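PDB 6KRY: enterotoxin SEN variant from Staphylococcus aureus, which probably acts as a secreted superantigen toxin of the staphylococcal and streptococcal enterotoxin family. Local coordinates for residues S180-N185 with S215-I220. Sequence-based numbering, arbitrary orientation.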
ATOM      1  N   SER A 180     -15.921   7.073   5.062  1.00 17.22           N
ATOM      2  CA  SER A 180     -16.224   8.343   4.390  1.00 18.94           C
ATOM      3  C   SER A 180     -16.709   9.371   5.436  1.00 19.87           C
ATOM      4  O   SER A 180     -17.621   9.108   6.221  1.00 19.81           O
ATOM      5  CB  SER A 180     -17.214   8.144   3.253  1.00 19.38           C
ATOM      6  OG  SER A 180     -18.456   7.700   3.741  1.00 21.26           O
ATOM      7  N   ASN A 181     -16.110  10.565   5.409  1.00 17.53           N
ATOM      8  CA  ASN A 181     -16.483  11.686   6.250  1.00 18.19           C
ATOM      9  C   ASN A 181     -17.947  12.074   6.040  1.00 17.28           C
ATOM     10  O   ASN A 181     -18.626  12.400   6.989  1.00 18.66           O
ATOM     11  CB  ASN A 181     -15.634  12.928   5.974  1.00 18.65           C
ATOM     12  CG  ASN A 181     -14.177  12.710   6.300  1.00 19.65           C
ATOM     13  OD1 ASN A 181     -13.837  11.673   6.838  1.00 21.76           O
ATOM     14  ND2 ASN A 181     -13.325  13.666   5.960  1.00 19.86           N
ATOM     15  N   ASN A 182     -18.411  12.052   4.795  1.00 18.61           N
ATOM     16  CA  ASN A 182     -19.767  12.541   4.464  1.00 19.30           C
ATOM     17  C   ASN A 182     -20.811  11.413   4.533  1.00 21.86           C
ATOM     18  O   ASN A 182     -21.973  11.650   4.167  1.00 21.57           O
ATOM     19  CB  ASN A 182     -19.796  13.226   3.094  1.00 18.20           C
ATOM     20  CG  ASN A 182     -19.464  12.299   1.943  1.00 17.75           C
ATOM     21  OD1 ASN A 182     -19.375  11.075   2.101  1.00 17.66           O
ATOM     22  ND2 ASN A 182     -19.293  12.868   0.758  1.00 17.30           N
ATOM     23  N   HIS A 183     -20.382  10.193   4.879  1.00 21.20           N
ATOM     24  CA  HIS A 183     -21.260   8.983   5.054  1.00 25.21           C
ATOM     25  C   HIS A 183     -21.876   8.484   3.750  1.00 27.06           C
ATOM     26  O   HIS A 183     -22.798   7.653   3.811  1.00 32.36           O
ATOM     27  CB  HIS A 183     -22.406   9.222   6.054  1.00 26.24           C
ATOM     28  CG  HIS A 183     -21.920   9.823   7.320  1.00 29.54           C
ATOM     29  ND1 HIS A 183     -21.136   9.101   8.212  1.00 32.12           N
ATOM     30  CD2 HIS A 183     -22.026  11.074   7.809  1.00 31.35           C
ATOM     31  CE1 HIS A 183     -20.794   9.887   9.220  1.00 33.39           C
ATOM     32  NE2 HIS A 183     -21.322  11.105   8.993  1.00 36.12           N
ATOM     33  N   GLN A 184     -21.388   8.939   2.590  1.00 24.63           N
ATOM     34  CA  GLN A 184     -22.063   8.616   1.354  1.00 26.29           C
ATOM     35  C   GLN A 184     -21.519   7.327   0.726  1.00 32.43           C
ATOM     36  O   GLN A 184     -22.154   6.767  -0.175  1.00 32.10           O
ATOM     37  CB  GLN A 184     -21.932   9.782   0.394  1.00 29.20           C
ATOM     38  CG  GLN A 184     -22.688  11.012   0.864  1.00 30.10           C
ATOM     39  CD  GLN A 184     -22.607  12.077  -0.195  1.00 33.10           C
ATOM     40  OE1 GLN A 184     -22.233  11.787  -1.327  1.00 36.58           O
ATOM     41  NE2 GLN A 184     -22.902  13.313   0.177  1.00 31.74           N
ATOM     42  N   ASN A 185     -20.351   6.864   1.186  1.00 30.45           N
ATOM     43  CA  ASN A 185     -19.738   5.617   0.677  1.00 33.40           C
ATOM     44  C   ASN A 185     -19.672   4.600   1.817  1.00 33.83           C
ATOM     45  O   ASN A 185     -19.442   4.973   2.960  1.00 32.36           O
ATOM     46  CB  ASN A 185     -18.363   5.880   0.066  1.00 36.41           C
ATOM     47  CG  ASN A 185     -18.357   7.134  -0.784  1.00 37.29           C
ATOM     48  OD1 ASN A 185     -19.414   7.623  -1.166  1.00 44.93           O
ATOM     49  ND2 ASN A 185     -17.186   7.678  -1.067  1.00 39.16           N
ATOM     50  N   SER A 215      -9.117  12.147  -1.037  1.00 12.52           N
ATOM     51  CA  SER A 215      -8.365  12.435   0.219  1.00 12.34           C
ATOM     52  C   SER A 215      -9.139  13.417   1.120  1.00 12.68           C
ATOM     53  O   SER A 215      -8.954  13.372   2.323  1.00 13.53           O
ATOM     54  CB  SER A 215      -6.977  12.926  -0.042  1.00 11.99           C
ATOM     55  OG  SER A 215      -6.990  14.148  -0.754  1.00 12.21           O
ATOM     56  N   SER A 216     -10.037  14.225   0.551  1.00 12.17           N
ATOM     57  CA  SER A 216     -10.822  15.192   1.373  1.00 14.90           C
ATOM     58  C   SER A 216     -11.892  14.457   2.178  1.00 13.52           C
ATOM     59  O   SER A 216     -12.388  15.004   3.152  1.00 14.58           O
ATOM     60  CB  SER A 216     -11.413  16.336   0.583  1.00 15.35           C
ATOM     61  OG  SER A 216     -12.545  15.926  -0.170  1.00 18.47           O
ATOM     62  N   ASN A 217     -12.247  13.224   1.789  1.00 13.27           N
ATOM     63  CA  ASN A 217     -13.501  12.627   2.275  1.00 14.48           C
ATOM     64  C   ASN A 217     -13.297  11.355   3.109  1.00 14.31           C
ATOM     65  O   ASN A 217     -14.263  10.670   3.330  1.00 14.66           O
ATOM     66  CB  ASN A 217     -14.494  12.322   1.139  1.00 13.07           C
ATOM     67  CG  ASN A 217     -15.886  11.964   1.635  1.00 13.00           C
ATOM     68  OD1 ASN A 217     -16.377  12.543   2.606  1.00 13.55           O
ATOM     69  ND2 ASN A 217     -16.539  11.047   0.942  1.00 12.76           N
ATOM     70  N   TYR A 218     -12.080  11.064   3.588  1.00 12.94           N
ATOM     71  CA  TYR A 218     -11.850   9.819   4.274  1.00 13.75           C
ATOM     72  C   TYR A 218     -11.117  10.078   5.587  1.00 12.44           C
ATOM     73  O   TYR A 218     -10.304  11.002   5.728  1.00 13.34           O
ATOM     74  CB  TYR A 218     -11.131   8.795   3.383  1.00 14.69           C
ATOM     75  CG  TYR A 218     -12.101   8.002   2.560  1.00 15.88           C
ATOM     76  CD1 TYR A 218     -12.655   8.517   1.397  1.00 16.92           C
ATOM     77  CD2 TYR A 218     -12.548   6.764   3.002  1.00 17.04           C
ATOM     78  CE1 TYR A 218     -13.664   7.843   0.721  1.00 18.82           C
ATOM     79  CE2 TYR A 218     -13.540   6.073   2.330  1.00 17.84           C
ATOM     80  CZ  TYR A 218     -14.096   6.607   1.184  1.00 19.23           C
ATOM     81  OH  TYR A 218     -15.030   5.896   0.480  1.00 21.76           O
ATOM     82  N   HIS A 219     -11.408   9.233   6.562  1.00 13.41           N
ATOM     83  CA  HIS A 219     -10.625   9.158   7.804  1.00 13.58           C
ATOM     84  C   HIS A 219     -10.505   7.673   8.138  1.00 13.40           C
ATOM     85  O   HIS A 219     -11.196   6.830   7.535  1.00 12.41           O
ATOM     86  CB  HIS A 219     -11.243   9.966   8.945  1.00 15.83           C
ATOM     87  CG  HIS A 219     -12.582   9.485   9.388  1.00 16.69           C
ATOM     88  ND1 HIS A 219     -13.747   9.907   8.767  1.00 18.71           N
ATOM     89  CD2 HIS A 219     -12.956   8.606  10.342  1.00 17.38           C
ATOM     90  CE1 HIS A 219     -14.786   9.312   9.321  1.00 18.88           C
ATOM     91  NE2 HIS A 219     -14.333   8.546  10.338  1.00 17.52           N
ATOM     92  N   ILE A 220      -9.574   7.366   9.021  1.00 12.81           N
ATOM     93  CA  ILE A 220      -9.201   5.954   9.245  1.00 12.25           C
ATOM     94  C   ILE A 220      -9.364   5.632  10.720  1.00 12.79           C
ATOM     95  O   ILE A 220      -9.015   6.451  11.565  1.00 13.74           O
ATOM     96  CB  ILE A 220      -7.772   5.739   8.757  1.00 12.41           C
ATOM     97  CG1 ILE A 220      -7.710   6.065   7.264  1.00 12.86           C
ATOM     98  CG2 ILE A 220      -7.284   4.322   9.040  1.00 13.15           C
ATOM     99  CD1 ILE A 220      -6.295   6.132   6.739  1.00 14.78           C
TER
HETATM  100  O   HOH W   1     -10.304  13.437   6.336  1.00 27.28           O
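Asn217 meets the loop 180-185 with both its backbone and its amide. Its O accepts the backbone N of Asn181 at 2.8 Å. The same Asn217 O lies 3.2 Å from Ser180 CA in a CA-H...O contact. CG of Asn217 is anti to the backbone N (chi1 -169°), and the amide beyond it meets Asn182: OD1 of Asn217 takes the backbone N of Asn182 through a bent bond, while ND2 of Asn217 donates to Asn182 OD1 at 3.1 Å. The two side chains cross at about a right angle, their amide planes 65° apart. Asn182 OD1 also accepts Gln184 N, closing an Asx turn, and its two donors come from opposite faces of its amide plane, which should fix the rotation of this group.

Residues 180-183 form a type I beta turn where strand 173-180 ends in the beta-grasp domain; Ser180 pairs with Tyr218 at the start of the neighbouring antiparallel strand 218-225 as a non-hydrogen-bonded pair. Over one face of the Tyr218 ring sits Ser180 CA, 4.2 Å from the centroid, a CH-pi contact, while Phe178 also touches the Tyr218 side chain.

The amide of Asn181 reaches strand 218-225, CG lying beside its own backbone N (chi1 -64°). OD1 of Asn181 receives ND1 of His219 in a short, nearly straight bond of 2.6 Å, lying in the imidazole plane at the ring edge. On the other branch, Asn181 ND2 donates to a water 3.1 Å away.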